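Local coordinates for SIR4-interacting protein SIF2 (Saccharomyces cerevisiae, PDB 1R5M) that antagonises telomeric silencing in yeast and belongs to the Set3C corepressor complex of chromatin regulators, at residues A[44-52]-A[60-68]; A[108-116]-A[123-131]. All coordinates share one frame; numbering follows the deposited sequence.

Contact 1. Residues A[44-52]-A[60-68]; sequences KLDNIVSST and ILAYGEKNS. With SO4 (sulfate ion), chain C; SO4 (sulfate ion), chain B.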
loop_
_atom_site.group_PDB
_atom_site.type_symbol
_atom_site.label_atom_id
_atom_site.label_comp_id
_atom_site.label_asym_id
_atom_site.label_seq_id
_atom_site.Cartn_x
_atom_site.Cartn_y
_atom_site.Cartn_z
ATOM N N LYS A 44 22.326 -0.159 3.511
ATOM C CA LYS A 44 21.933 0.910 4.412
ATOM C C LYS A 44 21.524 2.099 3.550
ATOM O O LYS A 44 22.273 2.520 2.669
ATOM C CB LYS A 44 23.098 1.305 5.322
ATOM C CG LYS A 44 22.872 2.606 6.076
ATOM C CD LYS A 44 24.039 2.933 6.999
ATOM C CE LYS A 44 24.059 2.010 8.205
ATOM N NZ LYS A 44 22.797 2.114 8.998
ATOM N N LEU A 45 20.328 2.624 3.792
ATOM C CA LEU A 45 19.832 3.771 3.034
ATOM C C LEU A 45 19.873 5.006 3.913
ATOM O O LEU A 45 20.154 4.919 5.107
ATOM C CB LEU A 45 18.377 3.542 2.620
ATOM C CG LEU A 45 18.044 2.282 1.822
ATOM C CD1 LEU A 45 16.535 2.157 1.676
ATOM C CD2 LEU A 45 18.719 2.352 0.461
ATOM N N ASP A 46 19.615 6.165 3.318
ATOM C CA ASP A 46 19.527 7.381 4.107
ATOM C C ASP A 46 18.126 7.232 4.683
ATOM O O ASP A 46 17.445 6.239 4.401
ATOM C CB ASP A 46 19.573 8.634 3.225
ATOM C CG ASP A 46 20.947 8.892 2.648
ATOM O OD1 ASP A 46 21.936 8.703 3.384
ATOM O OD2 ASP A 46 21.032 9.296 1.470
ATOM N N ASN A 47 17.684 8.189 5.485
ATOM C CA ASN A 47 16.334 8.095 6.021
ATOM C C ASN A 47 15.352 8.149 4.861
ATOM O O ASN A 47 15.542 8.911 3.913
ATOM C CB ASN A 47 16.037 9.248 6.978
ATOM C CG ASN A 47 14.554 9.387 7.278
ATOM O OD1 ASN A 47 13.847 10.165 6.633
ATOM N ND2 ASN A 47 14.069 8.615 8.248
ATOM N N ILE A 48 14.315 7.325 4.929
ATOM C CA ILE A 48 13.292 7.327 3.892
ATOM C C ILE A 48 11.930 7.373 4.564
ATOM O O ILE A 48 11.758 6.884 5.679
ATOM C CB ILE A 48 13.367 6.080 2.972
ATOM C CG1 ILE A 48 13.154 4.799 3.782
ATOM C CG2 ILE A 48 14.705 6.054 2.241
ATOM C CD1 ILE A 48 12.921 3.576 2.913
ATOM N N VAL A 49 10.966 7.982 3.885
ATOM C CA VAL A 49 9.616 8.098 4.416
ATOM C C VAL A 49 8.819 6.846 4.064
ATOM O O VAL A 49 8.110 6.289 4.903
ATOM C CB VAL A 49 8.919 9.345 3.842
ATOM C CG1 VAL A 49 7.490 9.419 4.340
ATOM C CG2 VAL A 49 9.687 10.597 4.257
ATOM N N SER A 50 8.941 6.419 2.812
ATOM C CA SER A 50 8.270 5.220 2.321
ATOM C C SER A 50 9.006 4.798 1.059
ATOM O O SER A 50 9.852 5.534 0.552
ATOM C CB SER A 50 6.803 5.509 1.993
ATOM O OG SER A 50 6.691 6.338 0.849
ATOM N N SER A 51 8.696 3.613 0.551
ATOM C CA SER A 51 9.354 3.145 -0.657
ATOM C C SER A 51 8.482 2.134 -1.374
ATOM O O SER A 51 7.525 1.608 -0.810
ATOM C CB SER A 51 10.718 2.523 -0.323
ATOM O OG SER A 51 10.580 1.308 0.397
ATOM N N THR A 52 8.806 1.889 -2.636
ATOM C CA THR A 52 8.073 0.927 -3.434
ATOM C C THR A 52 8.993 0.418 -4.542
ATOM O O THR A 52 9.620 1.198 -5.260
ATOM C CB THR A 52 6.774 1.552 -4.015
ATOM O OG1 THR A 52 6.091 0.580 -4.815
ATOM C CG2 THR A 52 7.082 2.790 -4.845
ATOM N N ILE A 60 15.283 -2.587 -8.811
ATOM C CA ILE A 60 14.970 -1.164 -8.733
ATOM C C ILE A 60 14.007 -0.772 -7.620
ATOM O O ILE A 60 12.902 -1.302 -7.510
ATOM C CB ILE A 60 14.419 -0.659 -10.083
ATOM C CG1 ILE A 60 15.462 -0.892 -11.180
ATOM C CG2 ILE A 60 14.063 0.821 -9.987
ATOM C CD1 ILE A 60 15.020 -0.454 -12.562
ATOM N N LEU A 61 14.450 0.182 -6.808
ATOM C CA LEU A 61 13.682 0.689 -5.679
ATOM C C LEU A 61 13.459 2.194 -5.800
ATOM O O LEU A 61 14.360 2.938 -6.190
ATOM C CB LEU A 61 14.435 0.401 -4.370
ATOM C CG LEU A 61 13.877 0.975 -3.062
ATOM C CD1 LEU A 61 12.532 0.337 -2.756
ATOM C CD2 LEU A 61 14.857 0.710 -1.917
ATOM N N ALA A 62 12.248 2.634 -5.482
ATOM C CA ALA A 62 11.933 4.056 -5.489
ATOM C C ALA A 62 11.655 4.414 -4.036
ATOM O O ALA A 62 10.914 3.706 -3.357
ATOM C CB ALA A 62 10.696 4.332 -6.332
ATOM N N TYR A 63 12.254 5.487 -3.539
ATOM C CA TYR A 63 11.980 5.861 -2.162
ATOM C C TYR A 63 11.821 7.361 -1.992
ATOM O O TYR A 63 12.471 8.154 -2.672
ATOM C CB TYR A 63 13.058 5.302 -1.217
ATOM C CG TYR A 63 14.474 5.784 -1.439
ATOM C CD1 TYR A 63 14.867 7.058 -1.035
ATOM C CD2 TYR A 63 15.438 4.942 -1.993
ATOM C CE1 TYR A 63 16.187 7.481 -1.165
ATOM C CE2 TYR A 63 16.766 5.357 -2.128
ATOM C CZ TYR A 63 17.128 6.628 -1.707
ATOM O OH TYR A 63 18.439 7.039 -1.804
ATOM N N GLY A 64 10.919 7.742 -1.098
ATOM C CA GLY A 64 10.679 9.151 -0.853
ATOM C C GLY A 64 11.454 9.649 0.346
ATOM O O GLY A 64 11.655 8.912 1.314
ATOM N N GLU A 65 11.889 10.902 0.289
ATOM C CA GLU A 65 12.648 11.484 1.385
ATOM C C GLU A 65 11.941 12.726 1.901
ATOM O O GLU A 65 10.972 13.196 1.306
ATOM C CB GLU A 65 14.069 11.812 0.929
ATOM C CG GLU A 65 14.818 10.588 0.413
ATOM C CD GLU A 65 16.169 10.930 -0.177
ATOM O OE1 GLU A 65 17.074 11.319 0.587
ATOM O OE2 GLU A 65 16.318 10.814 -1.411
ATOM N N LYS A 66 12.428 13.263 3.010
ATOM C CA LYS A 66 11.791 14.421 3.613
ATOM C C LYS A 66 12.048 15.767 2.944
ATOM O O LYS A 66 11.208 16.660 3.034
ATOM C CB LYS A 66 12.170 14.486 5.096
ATOM C CG LYS A 66 11.700 13.257 5.872
ATOM C CD LYS A 66 12.083 13.300 7.348
ATOM C CE LYS A 66 11.559 12.059 8.070
ATOM N NZ LYS A 66 11.994 11.997 9.498
ATOM N N ASN A 67 13.179 15.910 2.258
ATOM C CA ASN A 67 13.503 17.182 1.619
ATOM C C ASN A 67 12.918 17.396 0.221
ATOM O O ASN A 67 13.640 17.743 -0.715
ATOM C CB ASN A 67 15.022 17.380 1.574
ATOM C CG ASN A 67 15.409 18.800 1.198
ATOM O OD1 ASN A 67 14.794 19.760 1.661
ATOM N ND2 ASN A 67 16.435 18.938 0.367
ATOM N N SER A 68 11.612 17.183 0.088
ATOM C CA SER A 68 10.918 17.398 -1.184
ATOM C C SER A 68 11.606 16.691 -2.349
ATOM O O SER A 68 11.727 17.241 -3.447
ATOM C CB SER A 68 10.837 18.907 -1.457
ATOM O OG SER A 68 9.795 19.228 -2.367
HETATM S S SO4 C . 4.059 -1.315 -2.236
HETATM O O1 SO4 C . 2.810 -2.091 -2.370
HETATM O O2 SO4 C . 3.745 0.122 -2.133
HETATM O O3 SO4 C . 4.773 -1.749 -1.016
HETATM O O4 SO4 C . 4.902 -1.535 -3.425
HETATM S S SO4 B . 19.055 16.144 -1.112
HETATM O O1 SO4 B . 17.902 17.059 -1.021
HETATM O O2 SO4 B . 20.131 16.622 -0.223
HETATM O O3 SO4 B . 18.642 14.788 -0.707
HETATM O O4 SO4 B . 19.553 16.102 -2.500
HETATM O O HOH W 1 19.973 5.903 0.352
HETATM O O HOH W 2 19.189 9.521 -0.476
HETATM O O HOH W 3 14.545 11.947 4.620
HETATM O O HOH W 4 16.927 11.091 3.360
#
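Thr52 and Ala62 form an antiparallel hydrogen-bonded pair, Thr52 N to Ala62 O at 2.9 Å and Ala62 N to Thr52 O at 3.0 Å, where strands 50-52 and 60-65 run at 158° to each other. Gly64 N donates to Ser50 O, and Gly64 O accepts Val49 N at 2.8 Å. Ser51 and Tyr63 stand side by side as the non-hydrogen-bonded pair. With chi1 at 62°, CG of Tyr63 sits between backbone N and carbonyl carbon, and Ile48 crosses the ring at about a right angle, its CG2 3.4 Å from Tyr63 CD1. The hydroxyl ends in water: it accepts from water 1, held by Asp46 N, and donates to water 2, which in turn donates to Asp46 OD2 and Glu65 OE1. That water joins two carboxylates whose nearest oxygens, Asp46 OD2 and Glu65 OE1, are 4.5 Å apart; a salt bridge from Glu65 OE2 to Arg71 probably eases the repulsion. The pair is the innermost hairpin of the first WD repeat in this beta-propeller. Its Ser51 side looks to the last repeat, where Ser51 OG bonds with Ser401 and Ser410, while Thr52 and Ala62 look to strand 111-116. Leu61 CD1 covers Ser51 CB at 3.7 Å. Beyond the strands the extended Lys66 chain crosses Asn47 at about a right angle, CE 3.3 Å from Asn47 OD1, and sends NZ to Ser414 O; Asn47 ND2 reaches Gln416 O. Thr52 OG1 donates to a sulfate, probably from the crystallisation liquor.

Contact 2. Residues A[108-116]-A[123-131]; sequences TNQVTCLAW and IVTGVENGE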
loop_
_atom_site.group_PDB
_atom_site.type_symbol
_atom_site.label_atom_id
_atom_site.label_comp_id
_atom_site.label_asym_id
_atom_site.label_seq_id
_atom_site.Cartn_x
_atom_site.Cartn_y
_atom_site.Cartn_z
ATOM N N THR A 108 7.790 22.314 5.658
ATOM C CA THR A 108 8.193 20.968 5.269
ATOM C C THR A 108 7.394 20.486 4.060
ATOM O O THR A 108 6.198 20.762 3.946
ATOM C CB THR A 108 7.981 19.964 6.423
ATOM O OG1 THR A 108 8.483 18.679 6.040
ATOM C CG2 THR A 108 6.500 19.837 6.757
ATOM N N ASN A 109 8.063 19.770 3.162
ATOM C CA ASN A 109 7.418 19.238 1.966
ATOM C C ASN A 109 8.001 17.861 1.668
ATOM O O ASN A 109 8.763 17.686 0.722
ATOM C CB ASN A 109 7.642 20.177 0.772
ATOM C CG ASN A 109 6.670 19.915 -0.374
ATOM O OD1 ASN A 109 5.463 19.777 -0.158
ATOM N ND2 ASN A 109 7.191 19.863 -1.599
ATOM N N GLN A 110 7.637 16.885 2.490
ATOM C CA GLN A 110 8.132 15.525 2.318
ATOM C C GLN A 110 7.388 14.815 1.194
ATOM O O GLN A 110 6.277 15.200 0.832
ATOM C CB GLN A 110 7.937 14.713 3.606
ATOM C CG GLN A 110 8.408 15.393 4.888
ATOM C CD GLN A 110 8.299 14.484 6.106
ATOM O OE1 GLN A 110 7.573 13.488 6.093
ATOM N NE2 GLN A 110 9.016 14.834 7.172
ATOM N N VAL A 111 8.017 13.790 0.632
ATOM C CA VAL A 111 7.365 12.985 -0.392
ATOM C C VAL A 111 6.480 12.064 0.445
ATOM O O VAL A 111 6.969 11.374 1.346
ATOM C CB VAL A 111 8.383 12.166 -1.202
ATOM C CG1 VAL A 111 7.660 11.134 -2.055
ATOM C CG2 VAL A 111 9.198 13.096 -2.091
ATOM N N THR A 112 5.182 12.066 0.167
ATOM C CA THR A 112 4.228 11.276 0.943
ATOM C C THR A 112 3.639 10.070 0.227
ATOM O O THR A 112 2.930 9.263 0.841
ATOM C CB THR A 112 3.050 12.149 1.388
ATOM O OG1 THR A 112 2.378 12.660 0.228
ATOM C CG2 THR A 112 3.538 13.316 2.238
ATOM N N CYS A 113 3.923 9.941 -1.061
ATOM C CA CYS A 113 3.355 8.839 -1.822
ATOM C C CYS A 113 4.146 8.570 -3.095
ATOM O O CYS A 113 4.618 9.501 -3.749
ATOM C CB CYS A 113 1.899 9.188 -2.170
ATOM S SG CYS A 113 0.906 7.889 -2.961
ATOM N N LEU A 114 4.313 7.291 -3.421
ATOM C CA LEU A 114 5.000 6.881 -4.644
ATOM C C LEU A 114 4.210 5.716 -5.227
ATOM O O LEU A 114 3.768 4.830 -4.490
ATOM C CB LEU A 114 6.437 6.426 -4.372
ATOM C CG LEU A 114 7.378 7.458 -3.745
ATOM C CD1 LEU A 114 7.317 7.322 -2.235
ATOM C CD2 LEU A 114 8.799 7.234 -4.234
ATOM N N ALA A 115 4.031 5.715 -6.544
ATOM C CA ALA A 115 3.280 4.644 -7.186
ATOM C C ALA A 115 3.767 4.346 -8.597
ATOM O O ALA A 115 3.661 5.189 -9.486
ATOM C CB ALA A 115 1.791 4.999 -7.224
ATOM N N TRP A 116 4.306 3.146 -8.788
ATOM C CA TRP A 116 4.767 2.704 -10.103
ATOM C C TRP A 116 3.561 2.305 -10.941
ATOM O O TRP A 116 2.549 1.847 -10.407
ATOM C CB TRP A 116 5.645 1.449 -10.002
ATOM C CG TRP A 116 7.006 1.631 -9.442
ATOM C CD1 TRP A 116 7.425 1.320 -8.177
ATOM C CD2 TRP A 116 8.159 2.103 -10.142
ATOM N NE1 TRP A 116 8.770 1.565 -8.053
ATOM C CE2 TRP A 116 9.247 2.048 -9.243
ATOM C CE3 TRP A 116 8.380 2.570 -11.445
ATOM C CZ2 TRP A 116 10.538 2.442 -9.604
ATOM C CZ3 TRP A 116 9.665 2.961 -11.805
ATOM C CH2 TRP A 116 10.728 2.895 -10.887
ATOM N N ILE A 123 6.389 6.275 -12.948
ATOM C CA ILE A 123 6.121 6.369 -11.519
ATOM C C ILE A 123 5.613 7.760 -11.162
ATOM O O ILE A 123 6.046 8.757 -11.741
ATOM C CB ILE A 123 7.397 6.030 -10.684
ATOM C CG1 ILE A 123 7.069 6.086 -9.186
ATOM C CG2 ILE A 123 8.535 6.985 -11.027
ATOM C CD1 ILE A 123 8.182 5.553 -8.291
ATOM N N VAL A 124 4.662 7.814 -10.236
ATOM C CA VAL A 124 4.108 9.079 -9.769
ATOM C C VAL A 124 4.611 9.317 -8.351
ATOM O O VAL A 124 4.660 8.390 -7.540
ATOM C CB VAL A 124 2.555 9.049 -9.715
ATOM C CG1 VAL A 124 2.029 10.275 -8.965
ATOM C CG2 VAL A 124 1.980 9.020 -11.122
ATOM N N THR A 125 5.006 10.552 -8.066
ATOM C CA THR A 125 5.447 10.917 -6.725
ATOM C C THR A 125 4.555 12.067 -6.268
ATOM O O THR A 125 4.195 12.942 -7.065
ATOM C CB THR A 125 6.936 11.361 -6.688
ATOM O OG1 THR A 125 7.152 12.447 -7.599
ATOM C CG2 THR A 125 7.846 10.194 -7.055
ATOM N N GLY A 126 4.169 12.038 -4.996
ATOM C CA GLY A 126 3.325 13.082 -4.437
ATOM C C GLY A 126 3.978 13.661 -3.196
ATOM O O GLY A 126 4.649 12.940 -2.456
ATOM N N VAL A 127 3.786 14.956 -2.962
ATOM C CA VAL A 127 4.378 15.619 -1.802
ATOM C C VAL A 127 3.336 16.229 -0.872
ATOM O O VAL A 127 2.145 16.265 -1.184
ATOM C CB VAL A 127 5.373 16.728 -2.230
ATOM C CG1 VAL A 127 6.583 16.102 -2.895
ATOM C CG2 VAL A 127 4.692 17.717 -3.184
ATOM N N GLU A 128 3.796 16.704 0.281
ATOM C CA GLU A 128 2.909 17.303 1.264
ATOM C C GLU A 128 2.044 18.447 0.750
ATOM O O GLU A 128 0.907 18.595 1.194
ATOM C CB GLU A 128 3.702 17.813 2.467
ATOM C CG GLU A 128 4.319 16.746 3.332
ATOM C CD GLU A 128 4.873 17.333 4.612
ATOM O OE1 GLU A 128 4.070 17.669 5.510
ATOM O OE2 GLU A 128 6.106 17.477 4.713
ATOM N N ASN A 129 2.563 19.268 -0.162
ATOM C CA ASN A 129 1.751 20.382 -0.641
ATOM C C ASN A 129 0.676 19.978 -1.641
ATOM O O ASN A 129 -0.137 20.810 -2.049
ATOM C CB ASN A 129 2.620 21.525 -1.209
ATOM C CG ASN A 129 3.290 21.182 -2.533
ATOM O OD1 ASN A 129 2.683 20.582 -3.420
ATOM N ND2 ASN A 129 4.544 21.597 -2.677
ATOM N N GLY A 130 0.667 18.700 -2.022
ATOM C CA GLY A 130 -0.343 18.204 -2.942
ATOM C C GLY A 130 0.081 17.935 -4.371
ATOM O O GLY A 130 -0.625 17.251 -5.114
ATOM N N GLU A 131 1.231 18.463 -4.769
ATOM C CA GLU A 131 1.708 18.271 -6.129
ATOM C C GLU A 131 2.073 16.833 -6.465
ATOM O O GLU A 131 2.617 16.102 -5.638
ATOM C CB GLU A 131 2.930 19.150 -6.390
ATOM C CG GLU A 131 3.435 19.087 -7.829
ATOM C CD GLU A 131 4.738 19.829 -8.017
ATOM O OE1 GLU A 131 5.745 19.422 -7.402
ATOM O OE2 GLU A 131 4.759 20.820 -8.777
#
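Glu128 folds back over Gln110 at the end of an antiparallel hairpin, strands 111-116 and 123-127, the two innermost strands of the second WD blade of the propeller. Glu128 has the most surface buried here, followed by Ile123 and Asn109. The Glu128 carboxylate grips the facing backbone: Gln110 N donates to OE2 of Glu128 at 2.8 Å in a nearly straight bond (172°) that uses the anti lone pair, and Glu128 N returns a bond to Gln110 O. Thr108 OG1 is also 3.0 Å from Glu128 OE2, while Thr112 CG2 packs on the Glu128 CG methylene. Replacing Glu128 by an alanine would probably leave Gln110 N without its carboxylate acceptor and let the 108-110 loop move more freely. Beside it, Asn109 turns its amide to the type I turn 127-130; with CG anti to the backbone N (chi1 -163°), OD1 accepts Asn129 N at 2.9 Å, whereas ND2 bonds Ser68 OG and lies 3.7 Å from Val127 CG2. Asn129 OD1 closes an Asx turn onto Glu131 N. Between the loop and the regular ladder lies a classic beta bulge: Thr112 and Cys113 both face Gly126, whose O takes Thr112 N at 2.8 Å and Cys113 N only weakly. On the face of Leu114 and Trp116, Thr125 OG1 bonds His96 and Trp135, and His96 also bonds Glu131, an arrangement consistent with the Asp-His-Ser/Thr-Trp network of WD repeats, with Glu131 in the place of the aspartate. At the far end Ile123 lies against the indole of Trp116, CB 3.7 Å from Trp116 CE3, and makes a CH-pi contact with Ile123 CD1 over the ring face, 3.9 Å from the centroid of the five-membered ring of Trp116 and 14° off its normal.

From the N terminus, strand 37-44 completes the last blade, and the chain then turns inward into contact 1, where 44-52 and 60-68 close a short hairpin. Strands 69-77 and 86-95 fill the outer half of the first blade before the chain returns to the centre for contact 2, the hairpin of 108-116 and 123-131. The two loops follow in series, neither nesting nor crossing, with centres about 11 Å apart. Neighbouring blades meet between them: Trp116 NE1 lies 2.9 Å from Thr52 O, a probable hydrogen bond; Leu114 CD1 packs on Ser50 OG; and Gln110 NE2 touches Lys66 CG.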